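Local coordinates for protein oxidized polyvinyl alcohol hydrolase (Sphingopyxis, PDB 3WLA) that hydrolyses beta-diketones such as 4,6-nonanedione and carries out the second step in the breakdown of polyvinyl alcohol, cleaving its oxidized form, at residues F16-G21 / V145-K150; L151-L156 / H306-S311. One frame throughout, in Å; residues are numbered along the deposited sequence.

Contact 1 (F16-G21 / V145-K150)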
loop_
_atom_site.group_PDB
_atom_site.type_symbol
_atom_site.label_atom_id
_atom_site.label_comp_id
_atom_site.label_asym_id
_atom_site.label_seq_id
_atom_site.Cartn_x
_atom_site.Cartn_y
_atom_site.Cartn_z
ATOM N N PHE A 16 23.010 -3.327 12.935
ATOM C CA PHE A 16 22.577 -2.535 11.802
ATOM C C PHE A 16 22.445 -1.064 12.166
ATOM O O PHE A 16 21.909 -0.730 13.215
ATOM C CB PHE A 16 21.190 -2.998 11.303
ATOM C CG PHE A 16 20.768 -2.329 10.037
ATOM C CD1 PHE A 16 21.211 -2.810 8.798
ATOM C CD2 PHE A 16 20.026 -1.148 10.074
ATOM C CE1 PHE A 16 20.926 -2.116 7.630
ATOM C CE2 PHE A 16 19.741 -0.456 8.907
ATOM C CZ PHE A 16 20.190 -0.936 7.689
ATOM N N THR A 17 22.900 -0.200 11.267
ATOM C CA THR A 17 22.768 1.234 11.443
ATOM C C THR A 17 22.370 1.790 10.069
ATOM O O THR A 17 23.034 1.551 9.046
ATOM C CB THR A 17 24.091 1.866 12.000
ATOM O OG1 THR A 17 25.087 1.862 10.988
ATOM C CG2 THR A 17 24.609 1.041 13.186
ATOM N N PRO A 18 21.262 2.557 10.038
ATOM C CA PRO A 18 20.714 3.151 8.832
ATOM C C PRO A 18 21.533 4.266 8.258
ATOM O O PRO A 18 22.190 4.972 8.993
ATOM C CB PRO A 18 19.350 3.642 9.310
ATOM C CG PRO A 18 19.659 4.195 10.624
ATOM C CD PRO A 18 20.581 3.103 11.231
ATOM N N LYS A 19 21.484 4.431 6.944
ATOM C CA LYS A 19 22.186 5.530 6.312
ATOM C C LYS A 19 21.379 6.010 5.118
ATOM O O LYS A 19 20.400 5.367 4.725
ATOM C CB LYS A 19 23.577 5.111 5.839
ATOM C CG LYS A 19 23.578 4.023 4.846
ATOM C CD LYS A 19 24.994 3.475 4.709
ATOM C CE LYS A 19 25.166 2.709 3.426
ATOM N NZ LYS A 19 26.610 2.386 3.172
ATOM N N ALA A 20 21.791 7.145 4.567
ATOM C CA ALA A 20 21.149 7.709 3.414
ATOM C C ALA A 20 21.425 6.819 2.227
ATOM O O ALA A 20 22.504 6.220 2.111
ATOM C CB ALA A 20 21.680 9.118 3.140
ATOM N N GLY A 21 20.452 6.717 1.333
ATOM C CA GLY A 21 20.648 5.891 0.153
ATOM C C GLY A 21 20.303 4.420 0.349
ATOM O O GLY A 21 19.419 4.058 1.150
ATOM N N VAL A 145 14.987 3.628 10.850
ATOM C CA VAL A 145 15.430 4.898 10.270
ATOM C C VAL A 145 15.243 6.002 11.317
ATOM O O VAL A 145 16.058 6.935 11.422
ATOM C CB VAL A 145 14.614 5.231 8.988
ATOM C CG1 VAL A 145 14.948 6.627 8.491
ATOM C CG2 VAL A 145 14.937 4.235 7.895
ATOM N N GLY A 146 14.164 5.872 12.085
ATOM C CA GLY A 146 13.831 6.822 13.133
ATOM C C GLY A 146 14.902 6.986 14.230
ATOM O O GLY A 146 14.742 7.827 15.119
ATOM N N THR A 147 15.984 6.204 14.188
ATOM C CA THR A 147 17.023 6.366 15.212
ATOM C C THR A 147 18.089 7.334 14.708
ATOM O O THR A 147 18.877 7.842 15.492
ATOM C CB THR A 147 17.743 5.036 15.582
ATOM O OG1 THR A 147 18.420 4.523 14.426
ATOM C CG2 THR A 147 16.765 4.004 16.133
ATOM N N LYS A 148 18.127 7.588 13.410
ATOM C CA LYS A 148 19.124 8.491 12.878
ATOM C C LYS A 148 18.521 9.822 12.388
ATOM O O LYS A 148 19.200 10.843 12.394
ATOM C CB LYS A 148 19.931 7.785 11.790
ATOM C CG LYS A 148 20.926 8.683 11.119
ATOM C CD LYS A 148 22.010 7.920 10.344
ATOM C CE LYS A 148 22.936 8.942 9.613
ATOM N NZ LYS A 148 23.874 8.324 8.608
ATOM N N TRP A 149 17.248 9.820 11.975
ATOM C CA TRP A 149 16.568 11.075 11.577
ATOM C C TRP A 149 15.335 11.227 12.462
ATOM O O TRP A 149 14.773 10.233 12.891
ATOM C CB TRP A 149 16.142 11.057 10.105
ATOM C CG TRP A 149 17.290 11.129 9.146
ATOM C CD1 TRP A 149 17.801 12.245 8.548
ATOM C CD2 TRP A 149 18.054 10.026 8.653
ATOM N NE1 TRP A 149 18.843 11.901 7.698
ATOM C CE2 TRP A 149 19.012 10.540 7.752
ATOM C CE3 TRP A 149 18.019 8.646 8.880
ATOM C CZ2 TRP A 149 19.914 9.721 7.085
ATOM C CZ3 TRP A 149 18.922 7.838 8.211
ATOM C CH2 TRP A 149 19.850 8.373 7.330
ATOM N N LYS A 150 14.912 12.450 12.761
ATOM C CA LYS A 150 13.735 12.614 13.603
ATOM C C LYS A 150 12.452 12.451 12.787
ATOM O O LYS A 150 12.171 13.258 11.900
ATOM C CB LYS A 150 13.751 13.980 14.297
ATOM C CG LYS A 150 14.863 14.076 15.371
ATOM C CD LYS A 150 14.608 15.195 16.391
ATOM C CE LYS A 150 14.907 14.703 17.819
ATOM N NZ LYS A 150 13.930 13.677 18.364
HETATM O O HOH W 1 23.980 8.789 5.819
#

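Contact 2 (L151-L156 / H306-S311)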
loop_
_atom_site.group_PDB
_atom_site.type_symbol
_atom_site.label_atom_id
_atom_site.label_comp_id
_atom_site.label_asym_id
_atom_site.label_seq_id
_atom_site.Cartn_x
_atom_site.Cartn_y
_atom_site.Cartn_z
ATOM N N LEU A 151 11.674 11.422 13.098
ATOM C CA LEU A 151 10.428 11.146 12.358
ATOM C C LEU A 151 9.172 11.461 13.198
ATOM O O LEU A 151 9.247 11.487 14.435
ATOM C CB LEU A 151 10.414 9.666 11.914
ATOM C CG LEU A 151 11.673 9.146 11.202
ATOM C CD1 LEU A 151 11.536 7.662 10.853
ATOM C CD2 LEU A 151 11.889 9.969 9.951
ATOM N N ASP A 152 8.033 11.708 12.538
ATOM C CA ASP A 152 6.794 12.014 13.267
ATOM C C ASP A 152 6.000 10.719 13.455
ATOM O O ASP A 152 5.372 10.234 12.520
ATOM C CB ASP A 152 5.970 13.001 12.467
ATOM C CG ASP A 152 4.690 13.406 13.178
ATOM O OD1 ASP A 152 4.255 12.675 14.122
ATOM O OD2 ASP A 152 4.110 14.451 12.764
ATOM N N ARG A 153 6.015 10.178 14.664
ATOM C CA ARG A 153 5.306 8.927 14.980
ATOM C C ARG A 153 3.825 8.915 14.590
ATOM O O ARG A 153 3.254 7.854 14.351
ATOM C CB ARG A 153 5.445 8.621 16.480
ATOM C CG ARG A 153 4.684 7.384 16.963
ATOM C CD ARG A 153 5.352 6.077 16.497
ATOM N NE ARG A 153 4.624 4.857 16.865
ATOM C CZ ARG A 153 3.507 4.416 16.271
ATOM N NH1 ARG A 153 2.961 5.098 15.262
ATOM N NH2 ARG A 153 2.953 3.269 16.668
ATOM N N LYS A 154 3.211 10.087 14.504
ATOM C CA LYS A 154 1.790 10.174 14.163
ATOM C C LYS A 154 1.518 10.439 12.697
ATOM O O LYS A 154 0.373 10.624 12.292
ATOM C CB LYS A 154 1.143 11.257 15.018
ATOM C CG LYS A 154 1.103 10.812 16.482
ATOM C CD LYS A 154 0.463 11.845 17.357
ATOM C CE LYS A 154 0.430 11.370 18.804
ATOM N NZ LYS A 154 0.076 12.519 19.695
ATOM N N ARG A 155 2.589 10.448 11.906
ATOM C CA ARG A 155 2.494 10.701 10.459
ATOM C C ARG A 155 3.365 9.723 9.633
ATOM O O ARG A 155 4.194 10.137 8.795
ATOM C CB ARG A 155 2.877 12.164 10.172
ATOM C CG ARG A 155 1.774 13.179 10.547
ATOM C CD ARG A 155 2.208 14.599 10.151
ATOM N NE ARG A 155 1.139 15.578 10.435
ATOM C CZ ARG A 155 0.985 16.211 11.606
ATOM N NH1 ARG A 155 1.823 15.963 12.610
ATOM N NH2 ARG A 155 0.024 17.130 11.760
ATOM N N LEU A 156 3.176 8.427 9.886
ATOM C CA LEU A 156 3.898 7.403 9.152
ATOM C C LEU A 156 2.891 6.890 8.128
ATOM O O LEU A 156 1.876 6.329 8.508
ATOM C CB LEU A 156 4.309 6.271 10.086
ATOM C CG LEU A 156 5.105 6.792 11.297
ATOM C CD1 LEU A 156 5.586 5.540 12.076
ATOM C CD2 LEU A 156 6.293 7.664 10.824
ATOM N N HIS A 306 -3.999 14.854 8.634
ATOM C CA HIS A 306 -4.811 14.068 9.526
ATOM C C HIS A 306 -3.897 13.110 10.272
ATOM O O HIS A 306 -3.912 11.938 10.025
ATOM C CB HIS A 306 -5.861 13.292 8.708
ATOM C CG HIS A 306 -7.008 12.796 9.522
ATOM N ND1 HIS A 306 -7.086 11.509 9.996
ATOM C CD2 HIS A 306 -8.144 13.414 9.927
ATOM C CE1 HIS A 306 -8.218 11.348 10.657
ATOM N NE2 HIS A 306 -8.882 12.485 10.628
ATOM N N PRO A 307 -3.083 13.627 11.202
ATOM C CA PRO A 307 -2.165 12.776 11.962
ATOM C C PRO A 307 -2.921 11.737 12.791
ATOM O O PRO A 307 -4.100 11.926 13.156
ATOM C CB PRO A 307 -1.356 13.781 12.799
ATOM C CG PRO A 307 -2.274 14.936 12.952
ATOM C CD PRO A 307 -2.987 15.042 11.613
ATOM N N LYS A 308 -2.241 10.628 13.053
ATOM C CA LYS A 308 -2.826 9.531 13.804
ATOM C C LYS A 308 -3.477 10.056 15.075
ATOM O O LYS A 308 -2.851 10.780 15.850
ATOM C CB LYS A 308 -1.759 8.483 14.146
ATOM C CG LYS A 308 -2.298 7.221 14.758
ATOM C CD LYS A 308 -1.241 6.112 14.656
ATOM C CE LYS A 308 -1.890 4.757 14.530
ATOM N NZ LYS A 308 -2.881 4.548 13.444
ATOM N N GLY A 309 -4.740 9.699 15.249
ATOM C CA GLY A 309 -5.494 10.151 16.402
ATOM C C GLY A 309 -6.384 11.345 16.116
ATOM O O GLY A 309 -6.958 11.911 17.057
ATOM N N SER A 310 -6.520 11.761 14.853
ATOM C CA SER A 310 -7.400 12.894 14.532
ATOM C C SER A 310 -8.824 12.416 14.441
ATOM O O SER A 310 -9.097 11.265 14.142
ATOM C CB SER A 310 -7.040 13.536 13.192
ATOM O OG SER A 310 -5.728 14.049 13.212
ATOM N N SER A 311 -9.751 13.312 14.688
ATOM C CA SER A 311 -11.128 12.912 14.611
ATOM C C SER A 311 -11.626 13.036 13.169
ATOM O O SER A 311 -11.400 14.030 12.503
ATOM C CB SER A 311 -11.967 13.778 15.545
ATOM O OG SER A 311 -13.326 13.649 15.192
#

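Contact 1 (F16-G21 / V145-K150)
One water oxygen accepts from both sides of this contact, 2.8 Å from K148 NZ and 3.0 Å from A20 N; no direct hydrogen bond joins 16-21 to 145-150, and this water supplies the link. The lysine suits the place because its length serves twice. With CG anti to the backbone N (chi1 176°) and the chain extended beyond it, the methylenes run past P18 in the opposite direction, and CD touches P18 O at 3.2 Å on the way to the water-bound ammonium. Nearer the backbone, P18 CG rests 3.8 Å from K148 CB. The compact proline ring fits this buried spot, where it also packs on C12 and C144, the two halves of one disulfide. The T147 side chain crosses that of P18 at about a right angle, and its OG1 is hydrogen-bonded to C144 O. W149 meets 16-21 with the edge of its indole: CH2 comes 3.6 Å from A20 N, while K148 CG sits over one ring face. Behind them V145 O is gripped twice, 2.9 Å from K148 N and 3.2 Å from W149 N, which curls the chain into the loop after V145. The arrangement belongs to the edge of the alpha/beta-hydrolase sheet, where the lead-in to outermost strand 21-28 lies against the loop after helix 133-145.

Contact 2 (L151-L156 / H306-S311)
This is a surface contact between two beta turns of the alpha/beta-hydrolase fold: the type I turn D152-R155, at the entry to strand 155-161, meets the type II turn P307-S310 that follows helix 292-304. They are joined backbone to backbone by K308 N, which donates to a lone pair of K154 O over 2.7 Å, nearly straight at 171°. The first turn is braced by D152, whose OD1 accepts from K154 N in an Asx turn, leaving OD2 to take R155 NH1 at 2.7 Å in a salt bridge on its syn lone pair. This oxygen lies in the guanidinium plane, and R155 lays one face of that group on P307, with CB 3.6 Å above its centre, while NE reaches A304 O. An alanine in place of R155 would probably leave the D152 carboxylate without its charged mate, A304 O without this donor and a gap over P307. In the second turn G309 takes a positive phi (99°) at which a CB would press on K308 O, so glycine suits the place. K308 needs a long, flexible chain: it bends at chi3 and chi4 to bring NZ to the carbonyls of P231, S176 and W179. S310 OG reinforces the turn, whose backbone bond from S310 N is weak, by donating to P307 O at 2.7 Å.

In the fold
Contact 1 and contact 2 hold successive parts of one connection, the chain running from helix 133-145 into strand 155-161, with their centres about 20 Å apart. Neither is deep core: contact 1 is partly buried, with P18 and V145 buried and its lysines exposed, whereas none of the touching residues of contact 2 is buried. Their chemistry differs accordingly. Contact 1 relies on apolar packing and a bridging water, contact 2 on a direct backbone bond and a charged group spread over a proline. One fastens the connection to the N-terminal lead-in, the other to the loop after helix 292-304. They meet where L151 CD1 packs 3.3 Å from G146 CA.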